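PDB 4F7A: putative uncharacterized protein from Bacteroides vulgatus, which probably binds glycans, perhaps mucin O-glycans, at the bacterial cell surface as a SusD-like outer membrane lipoprotein. Local coordinates for residues G31-Y36 / C431-M436; W44-F49 / N53-S58; D170-E175 / P191-W196. All coordinates share one frame; numbering follows the deposited sequence.

Interaction 1: G31-Y36 / C431-M436; sequences GIYFNY and CWPEGM
A single water carries the polar side of the contact between Y33 and P433, two residues that otherwise barely touch. In this SusD-like, TPR-related helical fold, residues 31-36 form the loop after helix 15-30, and residues 431-436 link helix 416-431 to helix 435-445. Y33 OH donates to the water at 2.6 Å, and the water donates to P433 O at 2.7 Å. Direct packing is looser: Y33 CE1 lies 4.4 Å from E434 CG, which approaches the ring obliquely. The phenol reaches across because its CG stands opposite the backbone N (chi1 -164°), while Y33 itself centres an inverse gamma turn. On the other side, a cis peptide bond precedes P433, whose CB sits over the centre of the W432 indole, 3.7 Å above its plane. E434 occupies the N-cap of helix 435-445. Its OE2 takes three partners, a salt bridge from R127 and hydrogen bonds from Q50 and M436 N, while OE1 accepts from E437 N, so the negative charge of this buried carboxylate is probably stabilised. The capping bond itself runs from M436 N to E434 OE2 at 3.0 Å, arriving from above the carboxylate plane, 42° out of it.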
loop_
_atom_site.group_PDB
_atom_site.type_symbol
_atom_site.label_atom_id
_atom_site.label_comp_id
_atom_site.label_asym_id
_atom_site.label_seq_id
_atom_site.Cartn_x
_atom_site.Cartn_y
_atom_site.Cartn_z
ATOM N N GLY A 31 -0.245 5.081 -13.570
ATOM C CA GLY A 31 -1.036 5.931 -12.695
ATOM C C GLY A 31 -1.396 5.318 -11.347
ATOM O O GLY A 31 -2.054 5.969 -10.548
ATOM N N ILE A 32 -0.987 4.081 -11.094
ATOM C CA ILE A 32 -1.275 3.419 -9.793
ATOM C C ILE A 32 -0.311 3.950 -8.697
ATOM O O ILE A 32 -0.751 4.646 -7.790
ATOM C CB ILE A 32 -1.220 1.880 -9.910
ATOM C CG1 ILE A 32 -2.281 1.378 -10.900
ATOM C CG2 ILE A 32 -1.375 1.211 -8.502
ATOM C CD1 ILE A 32 -2.033 -0.078 -11.414
ATOM N N TYR A 33 0.979 3.582 -8.780
ATOM C CA TYR A 33 2.091 4.230 -8.014
ATOM C C TYR A 33 2.482 5.401 -8.890
ATOM O O TYR A 33 3.385 5.316 -9.761
ATOM C CB TYR A 33 3.240 3.265 -7.861
ATOM C CG TYR A 33 4.322 3.566 -6.824
ATOM C CD1 TYR A 33 4.099 3.370 -5.454
ATOM C CD2 TYR A 33 5.593 3.920 -7.222
ATOM C CE1 TYR A 33 5.114 3.565 -4.527
ATOM C CE2 TYR A 33 6.605 4.106 -6.307
ATOM C CZ TYR A 33 6.362 3.922 -4.964
ATOM O OH TYR A 33 7.393 4.101 -4.080
ATOM N N PHE A 34 1.716 6.461 -8.692
ATOM C CA PHE A 34 1.447 7.442 -9.729
ATOM C C PHE A 34 2.711 8.107 -10.214
ATOM O O PHE A 34 3.426 8.726 -9.438
ATOM C CB PHE A 34 0.485 8.503 -9.189
ATOM C CG PHE A 34 0.035 9.491 -10.221
ATOM C CD1 PHE A 34 0.816 10.594 -10.525
ATOM C CD2 PHE A 34 -1.172 9.328 -10.879
ATOM C CE1 PHE A 34 0.418 11.506 -11.472
ATOM C CE2 PHE A 34 -1.581 10.246 -11.838
ATOM C CZ PHE A 34 -0.795 11.335 -12.129
ATOM N N ASN A 35 2.993 7.978 -11.506
ATOM C CA ASN A 35 4.032 8.812 -12.117
ATOM C C ASN A 35 3.742 9.042 -13.586
ATOM O O ASN A 35 4.624 8.960 -14.454
ATOM C CB ASN A 35 5.419 8.238 -11.875
ATOM C CG ASN A 35 6.488 9.320 -11.790
ATOM O OD1 ASN A 35 6.200 10.473 -11.416
ATOM N ND2 ASN A 35 7.733 8.958 -12.111
ATOM N N TYR A 36 2.481 9.361 -13.840
ATOM C CA TYR A 36 1.982 9.637 -15.163
ATOM C C TYR A 36 2.122 11.117 -15.470
ATOM O O TYR A 36 1.654 11.969 -14.705
ATOM C CB TYR A 36 0.503 9.223 -15.255
ATOM C CG TYR A 36 -0.183 9.722 -16.513
ATOM C CD1 TYR A 36 0.133 9.188 -17.754
ATOM C CD2 TYR A 36 -1.105 10.749 -16.459
ATOM C CE1 TYR A 36 -0.471 9.663 -18.924
ATOM C CE2 TYR A 36 -1.714 11.228 -17.614
ATOM C CZ TYR A 36 -1.396 10.675 -18.833
ATOM O OH TYR A 36 -1.992 11.154 -19.956
ATOM N N CYS A 431 6.390 -5.461 2.632
ATOM C CA CYS A 431 5.691 -4.604 1.652
ATOM C C CYS A 431 6.491 -3.367 1.246
ATOM O O CYS A 431 6.072 -2.638 0.348
ATOM C CB CYS A 431 4.324 -4.168 2.214
ATOM S SG CYS A 431 3.087 -5.495 2.143
ATOM N N TRP A 432 7.613 -3.126 1.931
ATOM C CA TRP A 432 8.468 -1.965 1.700
ATOM C C TRP A 432 8.924 -1.951 0.236
ATOM O O TRP A 432 9.275 -3.009 -0.304
ATOM C CB TRP A 432 9.685 -2.049 2.636
ATOM C CG TRP A 432 10.593 -0.852 2.623
ATOM C CD1 TRP A 432 10.547 0.213 3.474
ATOM C CD2 TRP A 432 11.643 -0.574 1.696
ATOM N NE1 TRP A 432 11.501 1.122 3.142
ATOM C CE2 TRP A 432 12.203 0.655 2.060
ATOM C CE3 TRP A 432 12.197 -1.271 0.607
ATOM C CZ2 TRP A 432 13.287 1.217 1.377
ATOM C CZ3 TRP A 432 13.249 -0.700 -0.065
ATOM C CH2 TRP A 432 13.785 0.526 0.323
ATOM N N PRO A 433 8.946 -0.762 -0.408
ATOM C CA PRO A 433 8.704 0.598 0.107
ATOM C C PRO A 433 7.284 1.145 -0.076
ATOM O O PRO A 433 7.068 2.368 0.040
ATOM C CB PRO A 433 9.658 1.421 -0.725
ATOM C CG PRO A 433 9.576 0.725 -2.101
ATOM C CD PRO A 433 9.417 -0.729 -1.803
ATOM N N GLU A 434 6.332 0.256 -0.319
ATOM C CA GLU A 434 4.991 0.666 -0.762
ATOM C C GLU A 434 4.133 1.032 0.442
ATOM O O GLU A 434 3.515 0.170 1.070
ATOM C CB GLU A 434 4.328 -0.438 -1.603
ATOM C CG GLU A 434 3.283 0.098 -2.603
ATOM C CD GLU A 434 2.095 0.691 -1.886
ATOM O OE1 GLU A 434 1.312 -0.122 -1.354
ATOM O OE2 GLU A 434 1.953 1.952 -1.845
ATOM N N GLY A 435 4.066 2.328 0.713
ATOM C CA GLY A 435 3.474 2.844 1.936
ATOM C C GLY A 435 1.966 2.708 2.055
ATOM O O GLY A 435 1.440 2.680 3.170
HETATM N N MSE A 436 1.247 2.654 0.941
HETATM C CA MSE A 436 -0.227 2.534 1.021
HETATM C C MSE A 436 -0.675 1.215 1.631
HETATM O O MSE A 436 -1.459 1.221 2.569
HETATM C CB MSE A 436 -0.930 2.747 -0.308
HETATM C CG MSE A 436 -0.663 4.086 -0.916
HETATM SE SE MSE A 436 -2.228 4.716 -1.902
HETATM C CE MSE A 436 -1.483 6.419 -2.418
HETATM O O HOH W 1 6.926 4.551 -1.590
#

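Interaction 2: W44-F49 / N53-S58; sequences WPWQTF and NHDMFS
W46 and D55 meet where helix 44-51 gives way, after a short break, to the short helix 54-57 of this SusD-like, TPR-related fold. The carboxylate oxygen D55 OD2 lies 3.3 Å from W46 CH2 and is nearly as close to CZ2, so it sits beside the benzo part of the indole. The two side chains cross at about a right angle, with ring and carboxylate planes 57° apart. W46 extends to this point because its CG is anti to the backbone N (chi1 -179°). Nearer the break, N53 ND2 comes within 2.6 Å of T48 O, and the imidazole of H54 approaches the next carbonyl, with CE1 3.5 Å from F49 O. Both approaches are made to the C-terminal part of helix 44-51, where a wider pi-type turn spans 47-49.

The second shell fixes these groups. Q50 donates to D55 OD1 and N51 donates to D55 OD2, so the last residues of helix 44-51 hold the carboxylate beside the indole. N53 ND2 donates to W81 O, and H54 NE2 is paired with T131 OG1. W439 meets the H54 ring edge-to-face. N53 is the N-cap residue of helix 54-57 yet makes no side-chain capping bond; farther along, S58 OG donates to D55 O at 2.9 Å, from above the carbonyl plane.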
loop_
_atom_site.group_PDB
_atom_site.type_symbol
_atom_site.label_atom_id
_atom_site.label_comp_id
_atom_site.label_asym_id
_atom_site.label_seq_id
_atom_site.Cartn_x
_atom_site.Cartn_y
_atom_site.Cartn_z
ATOM N N TRP A 44 7.001 15.263 -8.861
ATOM C CA TRP A 44 6.357 16.211 -7.952
ATOM C C TRP A 44 4.870 15.868 -7.649
ATOM O O TRP A 44 4.441 16.033 -6.504
ATOM C CB TRP A 44 6.589 17.685 -8.357
ATOM C CG TRP A 44 5.873 18.118 -9.613
ATOM C CD1 TRP A 44 6.378 18.160 -10.885
ATOM C CD2 TRP A 44 4.508 18.542 -9.702
ATOM N NE1 TRP A 44 5.402 18.587 -11.761
ATOM C CE2 TRP A 44 4.247 18.828 -11.061
ATOM C CE3 TRP A 44 3.478 18.704 -8.761
ATOM C CZ2 TRP A 44 2.994 19.261 -11.510
ATOM C CZ3 TRP A 44 2.233 19.143 -9.209
ATOM C CH2 TRP A 44 2.005 19.414 -10.576
ATOM N N PRO A 45 4.109 15.323 -8.622
ATOM C CA PRO A 45 2.746 14.890 -8.220
ATOM C C PRO A 45 2.732 13.713 -7.264
ATOM O O PRO A 45 2.008 13.735 -6.261
ATOM C CB PRO A 45 2.082 14.524 -9.555
ATOM C CG PRO A 45 2.824 15.371 -10.541
ATOM C CD PRO A 45 4.250 15.251 -10.079
ATOM N N TRP A 46 3.573 12.716 -7.525
ATOM C CA TRP A 46 3.653 11.549 -6.657
ATOM C C TRP A 46 4.039 11.941 -5.233
ATOM O O TRP A 46 3.587 11.312 -4.272
ATOM C CB TRP A 46 4.631 10.513 -7.219
ATOM C CG TRP A 46 4.721 9.304 -6.366
ATOM C CD1 TRP A 46 3.867 8.235 -6.372
ATOM C CD2 TRP A 46 5.672 9.052 -5.326
ATOM N NE1 TRP A 46 4.245 7.328 -5.435
ATOM C CE2 TRP A 46 5.353 7.792 -4.772
ATOM C CE3 TRP A 46 6.797 9.733 -4.851
ATOM C CZ2 TRP A 46 6.089 7.221 -3.725
ATOM C CZ3 TRP A 46 7.553 9.143 -3.814
ATOM C CH2 TRP A 46 7.174 7.915 -3.254
ATOM N N GLN A 47 4.855 12.987 -5.087
ATOM C CA GLN A 47 5.328 13.370 -3.771
ATOM C C GLN A 47 4.163 13.677 -2.830
ATOM O O GLN A 47 4.194 13.272 -1.671
ATOM C CB GLN A 47 6.309 14.539 -3.827
ATOM C CG GLN A 47 6.861 14.934 -2.426
ATOM C CD GLN A 47 7.724 16.199 -2.466
ATOM O OE1 GLN A 47 7.436 17.120 -3.224
ATOM N NE2 GLN A 47 8.757 16.254 -1.627
ATOM N N THR A 48 3.131 14.364 -3.328
ATOM C CA THR A 48 1.906 14.617 -2.515
ATOM C C THR A 48 0.841 13.533 -2.613
ATOM O O THR A 48 0.050 13.354 -1.688
ATOM C CB THR A 48 1.272 16.006 -2.837
ATOM O OG1 THR A 48 0.740 16.000 -4.168
ATOM C CG2 THR A 48 2.320 17.140 -2.705
ATOM N N PHE A 49 0.798 12.810 -3.730
ATOM C CA PHE A 49 -0.076 11.626 -3.895
ATOM C C PHE A 49 0.125 10.665 -2.726
ATOM O O PHE A 49 -0.819 10.309 -2.011
ATOM C CB PHE A 49 0.267 10.927 -5.235
ATOM C CG PHE A 49 -0.738 9.868 -5.694
ATOM C CD1 PHE A 49 -0.788 8.619 -5.116
ATOM C CD2 PHE A 49 -1.578 10.116 -6.767
ATOM C CE1 PHE A 49 -1.701 7.659 -5.574
ATOM C CE2 PHE A 49 -2.464 9.168 -7.231
ATOM C CZ PHE A 49 -2.540 7.948 -6.627
ATOM N N ASN A 53 2.111 11.620 2.555
ATOM C CA ASN A 53 0.989 11.073 3.302
ATOM C C ASN A 53 1.290 9.621 3.729
ATOM O O ASN A 53 1.962 9.372 4.724
ATOM C CB ASN A 53 -0.278 11.165 2.439
ATOM C CG ASN A 53 -0.642 12.574 2.114
ATOM O OD1 ASN A 53 -1.134 13.310 2.976
ATOM N ND2 ASN A 53 -0.429 12.964 0.878
ATOM N N HIS A 54 0.854 8.671 2.925
ATOM C CA HIS A 54 0.913 7.257 3.283
ATOM C C HIS A 54 2.309 6.777 3.642
ATOM O O HIS A 54 2.460 5.973 4.538
ATOM C CB HIS A 54 0.396 6.404 2.126
ATOM C CG HIS A 54 -0.887 6.902 1.545
ATOM N ND1 HIS A 54 -0.987 8.119 0.903
ATOM C CD2 HIS A 54 -2.108 6.324 1.451
ATOM C CE1 HIS A 54 -2.227 8.283 0.470
ATOM N NE2 HIS A 54 -2.928 7.210 0.796
ATOM N N ASP A 55 3.312 7.218 2.899
ATOM C CA ASP A 55 4.677 6.718 3.092
ATOM C C ASP A 55 5.231 7.157 4.443
ATOM O O ASP A 55 6.078 6.471 5.017
ATOM C CB ASP A 55 5.598 7.208 1.970
ATOM C CG ASP A 55 5.417 6.435 0.656
ATOM O OD1 ASP A 55 4.636 5.452 0.614
ATOM O OD2 ASP A 55 6.070 6.823 -0.337
HETATM N N MSE A 56 4.776 8.313 4.921
HETATM C CA MSE A 56 5.154 8.775 6.238
HETATM C C MSE A 56 4.287 8.111 7.309
HETATM O O MSE A 56 4.809 7.612 8.326
HETATM C CB MSE A 56 5.042 10.298 6.335
HETATM C CG MSE A 56 5.339 10.778 7.748
HETATM SE SE MSE A 56 5.437 12.691 7.926
HETATM C CE MSE A 56 3.815 13.133 7.152
ATOM N N PHE A 57 2.965 8.081 7.097
ATOM C CA PHE A 57 2.073 7.536 8.105
ATOM C C PHE A 57 2.282 6.047 8.313
ATOM O O PHE A 57 2.113 5.543 9.430
ATOM C CB PHE A 57 0.610 7.871 7.817
ATOM C CG PHE A 57 0.315 9.368 7.803
ATOM C CD1 PHE A 57 0.791 10.200 8.803
ATOM C CD2 PHE A 57 -0.433 9.926 6.785
ATOM C CE1 PHE A 57 0.520 11.550 8.773
ATOM C CE2 PHE A 57 -0.722 11.285 6.764
ATOM C CZ PHE A 57 -0.245 12.089 7.750
ATOM N N SER A 58 2.734 5.363 7.266
ATOM C CA SER A 58 3.145 3.967 7.393
ATOM C C SER A 58 4.328 3.698 8.353
ATOM O O SER A 58 4.536 2.541 8.788
ATOM C CB SER A 58 3.530 3.424 6.015
ATOM O OG SER A 58 4.784 3.931 5.582
#

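Interaction 3: D170-E175 / P191-W196; sequences DTYLKE and PTASRW
Two successive helices of the TPR-like fold, 151-174 and 193-210, meet here where the first ends and the second begins, joined by a connection without regular secondary structure. The nearest CA atoms are those of L173 and A193, 7.4 Å apart, consistent with the small side chain of A193. A193 CB points at the preceding helix and is met there by two neighbouring side chains. L173 brings its branch point and both methyls to it, the nearest being CD2 at 3.9 Å from A193 CB. Y172 adds one side of its ring: CD2 is 4.0 Å from A193 CB and CE2 only slightly farther, an oblique approach to the ring. The two side chains reach the methyl through different first torsions. In Y172, CG is opposite the backbone N (chi1 166°), whereas in L173 it is opposite the carbonyl carbon (chi1 -73°). The other leucine methyl, CD1, rests 3.7 Å from S194 OG, a hydroxyl that is hydrogen-bonded to E179 OE2.

Polar bonds surround the apolar contact. T192 is the N-cap of helix 193-210, its OG1 accepting from R195 N at 3.1 Å. The backbones of A193 and E179 are hydrogen-bonded, tying the connection to the start of helix 193-210. The Y172 ring stacks on H112, and its OH bonds to K178 O, which probably limits the rotation of the phenol. On the preceding helix, K174 NZ forms a salt bridge to D170 OD2 through the syn lone pair. The contact is therefore apolar where L173 and Y172 meet A193; the two segments together bury 131 Å². Because the hydrogen bonds of S194 OG and Y172 OH go to E179 and K178 in the connection, the chemistry implies van der Waals packing with little directional bonding between the two segments.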
loop_
_atom_site.group_PDB
_atom_site.type_symbol
_atom_site.label_atom_id
_atom_site.label_comp_id
_atom_site.label_asym_id
_atom_site.label_seq_id
_atom_site.Cartn_x
_atom_site.Cartn_y
_atom_site.Cartn_z
ATOM N N ASP A 170 -10.329 -16.636 -17.895
ATOM C CA ASP A 170 -10.488 -18.091 -18.002
ATOM C C ASP A 170 -11.242 -18.469 -19.291
ATOM O O ASP A 170 -10.837 -19.381 -20.020
ATOM C CB ASP A 170 -11.192 -18.626 -16.760
ATOM C CG ASP A 170 -11.459 -20.107 -16.842
ATOM O OD1 ASP A 170 -10.487 -20.864 -16.972
ATOM O OD2 ASP A 170 -12.635 -20.500 -16.794
ATOM N N THR A 171 -12.323 -17.755 -19.596
ATOM C CA THR A 171 -13.002 -17.958 -20.881
ATOM C C THR A 171 -12.077 -17.724 -22.079
ATOM O O THR A 171 -12.063 -18.514 -23.037
ATOM C CB THR A 171 -14.228 -17.070 -21.014
ATOM O OG1 THR A 171 -15.115 -17.384 -19.953
ATOM C CG2 THR A 171 -14.957 -17.321 -22.353
ATOM N N TYR A 172 -11.303 -16.643 -22.031
ATOM C CA TYR A 172 -10.362 -16.338 -23.105
ATOM C C TYR A 172 -9.470 -17.550 -23.355
ATOM O O TYR A 172 -9.242 -17.934 -24.502
ATOM C CB TYR A 172 -9.507 -15.124 -22.722
ATOM C CG TYR A 172 -8.280 -14.889 -23.576
ATOM C CD1 TYR A 172 -8.356 -14.165 -24.760
ATOM C CD2 TYR A 172 -7.035 -15.361 -23.169
ATOM C CE1 TYR A 172 -7.220 -13.931 -25.537
ATOM C CE2 TYR A 172 -5.900 -15.136 -23.931
ATOM C CZ TYR A 172 -5.998 -14.422 -25.111
ATOM O OH TYR A 172 -4.864 -14.213 -25.851
ATOM N N LEU A 173 -8.961 -18.147 -22.278
ATOM C CA LEU A 173 -8.074 -19.299 -22.418
ATOM C C LEU A 173 -8.800 -20.543 -22.896
ATOM O O LEU A 173 -8.290 -21.250 -23.774
ATOM C CB LEU A 173 -7.337 -19.595 -21.127
ATOM C CG LEU A 173 -6.208 -18.617 -20.750
ATOM C CD1 LEU A 173 -5.736 -18.944 -19.309
ATOM C CD2 LEU A 173 -5.013 -18.651 -21.760
ATOM N N LYS A 174 -9.978 -20.822 -22.333
ATOM C CA LYS A 174 -10.743 -22.008 -22.742
ATOM C C LYS A 174 -11.212 -21.925 -24.204
ATOM O O LYS A 174 -11.426 -22.957 -24.833
ATOM C CB LYS A 174 -11.930 -22.265 -21.791
ATOM C CG LYS A 174 -11.507 -22.757 -20.398
ATOM C CD LYS A 174 -12.684 -22.828 -19.440
ATOM C CE LYS A 174 -12.266 -23.492 -18.119
ATOM N NZ LYS A 174 -13.196 -23.180 -16.991
ATOM N N GLU A 175 -11.364 -20.713 -24.741
ATOM C CA GLU A 175 -11.706 -20.517 -26.155
ATOM C C GLU A 175 -10.488 -20.623 -27.078
ATOM O O GLU A 175 -10.626 -20.401 -28.286
ATOM C CB GLU A 175 -12.353 -19.136 -26.385
ATOM C CG GLU A 175 -13.773 -18.973 -25.871
ATOM C CD GLU A 175 -14.322 -17.539 -26.049
ATOM O OE1 GLU A 175 -13.541 -16.588 -26.303
ATOM O OE2 GLU A 175 -15.548 -17.361 -25.923
ATOM N N PRO A 191 2.921 -11.640 -17.778
ATOM C CA PRO A 191 3.183 -11.855 -19.203
ATOM C C PRO A 191 2.196 -12.793 -19.868
ATOM O O PRO A 191 2.271 -12.982 -21.078
ATOM C CB PRO A 191 4.571 -12.500 -19.203
ATOM C CG PRO A 191 4.593 -13.268 -17.917
ATOM C CD PRO A 191 3.897 -12.351 -16.933
ATOM N N THR A 192 1.308 -13.395 -19.081
ATOM C CA THR A 192 0.333 -14.327 -19.601
ATOM C C THR A 192 -1.030 -14.079 -18.970
ATOM O O THR A 192 -1.156 -13.465 -17.901
ATOM C CB THR A 192 0.709 -15.803 -19.319
ATOM O OG1 THR A 192 0.680 -16.035 -17.902
ATOM C CG2 THR A 192 2.080 -16.186 -19.886
ATOM N N ALA A 193 -2.056 -14.570 -19.651
ATOM C CA ALA A 193 -3.432 -14.536 -19.112
ATOM C C ALA A 193 -3.530 -15.220 -17.747
ATOM O O ALA A 193 -4.117 -14.666 -16.811
ATOM C CB ALA A 193 -4.399 -15.153 -20.114
ATOM N N SER A 194 -2.913 -16.388 -17.593
ATOM C CA SER A 194 -2.873 -17.048 -16.291
ATOM C C SER A 194 -2.260 -16.188 -15.201
ATOM O O SER A 194 -2.746 -16.194 -14.062
ATOM C CB SER A 194 -2.132 -18.383 -16.352
ATOM O OG SER A 194 -2.822 -19.322 -17.133
ATOM N N ARG A 195 -1.213 -15.427 -15.519
ATOM C CA ARG A 195 -0.593 -14.566 -14.520
ATOM C C ARG A 195 -1.475 -13.405 -14.083
ATOM O O ARG A 195 -1.438 -12.996 -12.929
ATOM C CB ARG A 195 0.773 -14.075 -15.003
ATOM C CG ARG A 195 1.841 -15.175 -15.068
ATOM C CD ARG A 195 2.618 -15.321 -13.775
ATOM N NE ARG A 195 3.538 -14.204 -13.579
ATOM C CZ ARG A 195 4.753 -14.111 -14.115
ATOM N NH1 ARG A 195 5.254 -15.085 -14.864
ATOM N NH2 ARG A 195 5.480 -13.038 -13.884
ATOM N N TRP A 196 -2.291 -12.889 -14.992
ATOM C CA TRP A 196 -3.308 -11.904 -14.623
ATOM C C TRP A 196 -4.331 -12.478 -13.649
ATOM O O TRP A 196 -4.718 -11.816 -12.700
ATOM C CB TRP A 196 -4.011 -11.348 -15.878
ATOM C CG TRP A 196 -3.226 -10.278 -16.567
ATOM C CD1 TRP A 196 -2.412 -10.434 -17.652
ATOM C CD2 TRP A 196 -3.167 -8.886 -16.220
ATOM N NE1 TRP A 196 -1.852 -9.226 -18.004
ATOM C CE2 TRP A 196 -2.305 -8.259 -17.142
ATOM C CE3 TRP A 196 -3.756 -8.110 -15.214
ATOM C CZ2 TRP A 196 -2.038 -6.895 -17.105
ATOM C CZ3 TRP A 196 -3.476 -6.749 -15.163
ATOM C CH2 TRP A 196 -2.607 -6.160 -16.103
#

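Interactions 1 and 2 are buried and adjoin, their centres about 9 Å apart, whereas interaction 3 is only partly buried, with its centre about 26 Å from that of interaction 1 and 35 Å from that of interaction 2. The first two share a patch: Y33 OH is 3.4 Å from W46 CZ2, and M436 CE is 3.4 Å from F49 CE1. Q50 also serves both, donating to E434 and to D55. Along the chain, both other contacts nest inside the loop closed by interaction 1. Near the centre, buried carboxylates and a water accompany the aromatic groups; toward the periphery, interaction 3 relies on aliphatic and aromatic packing.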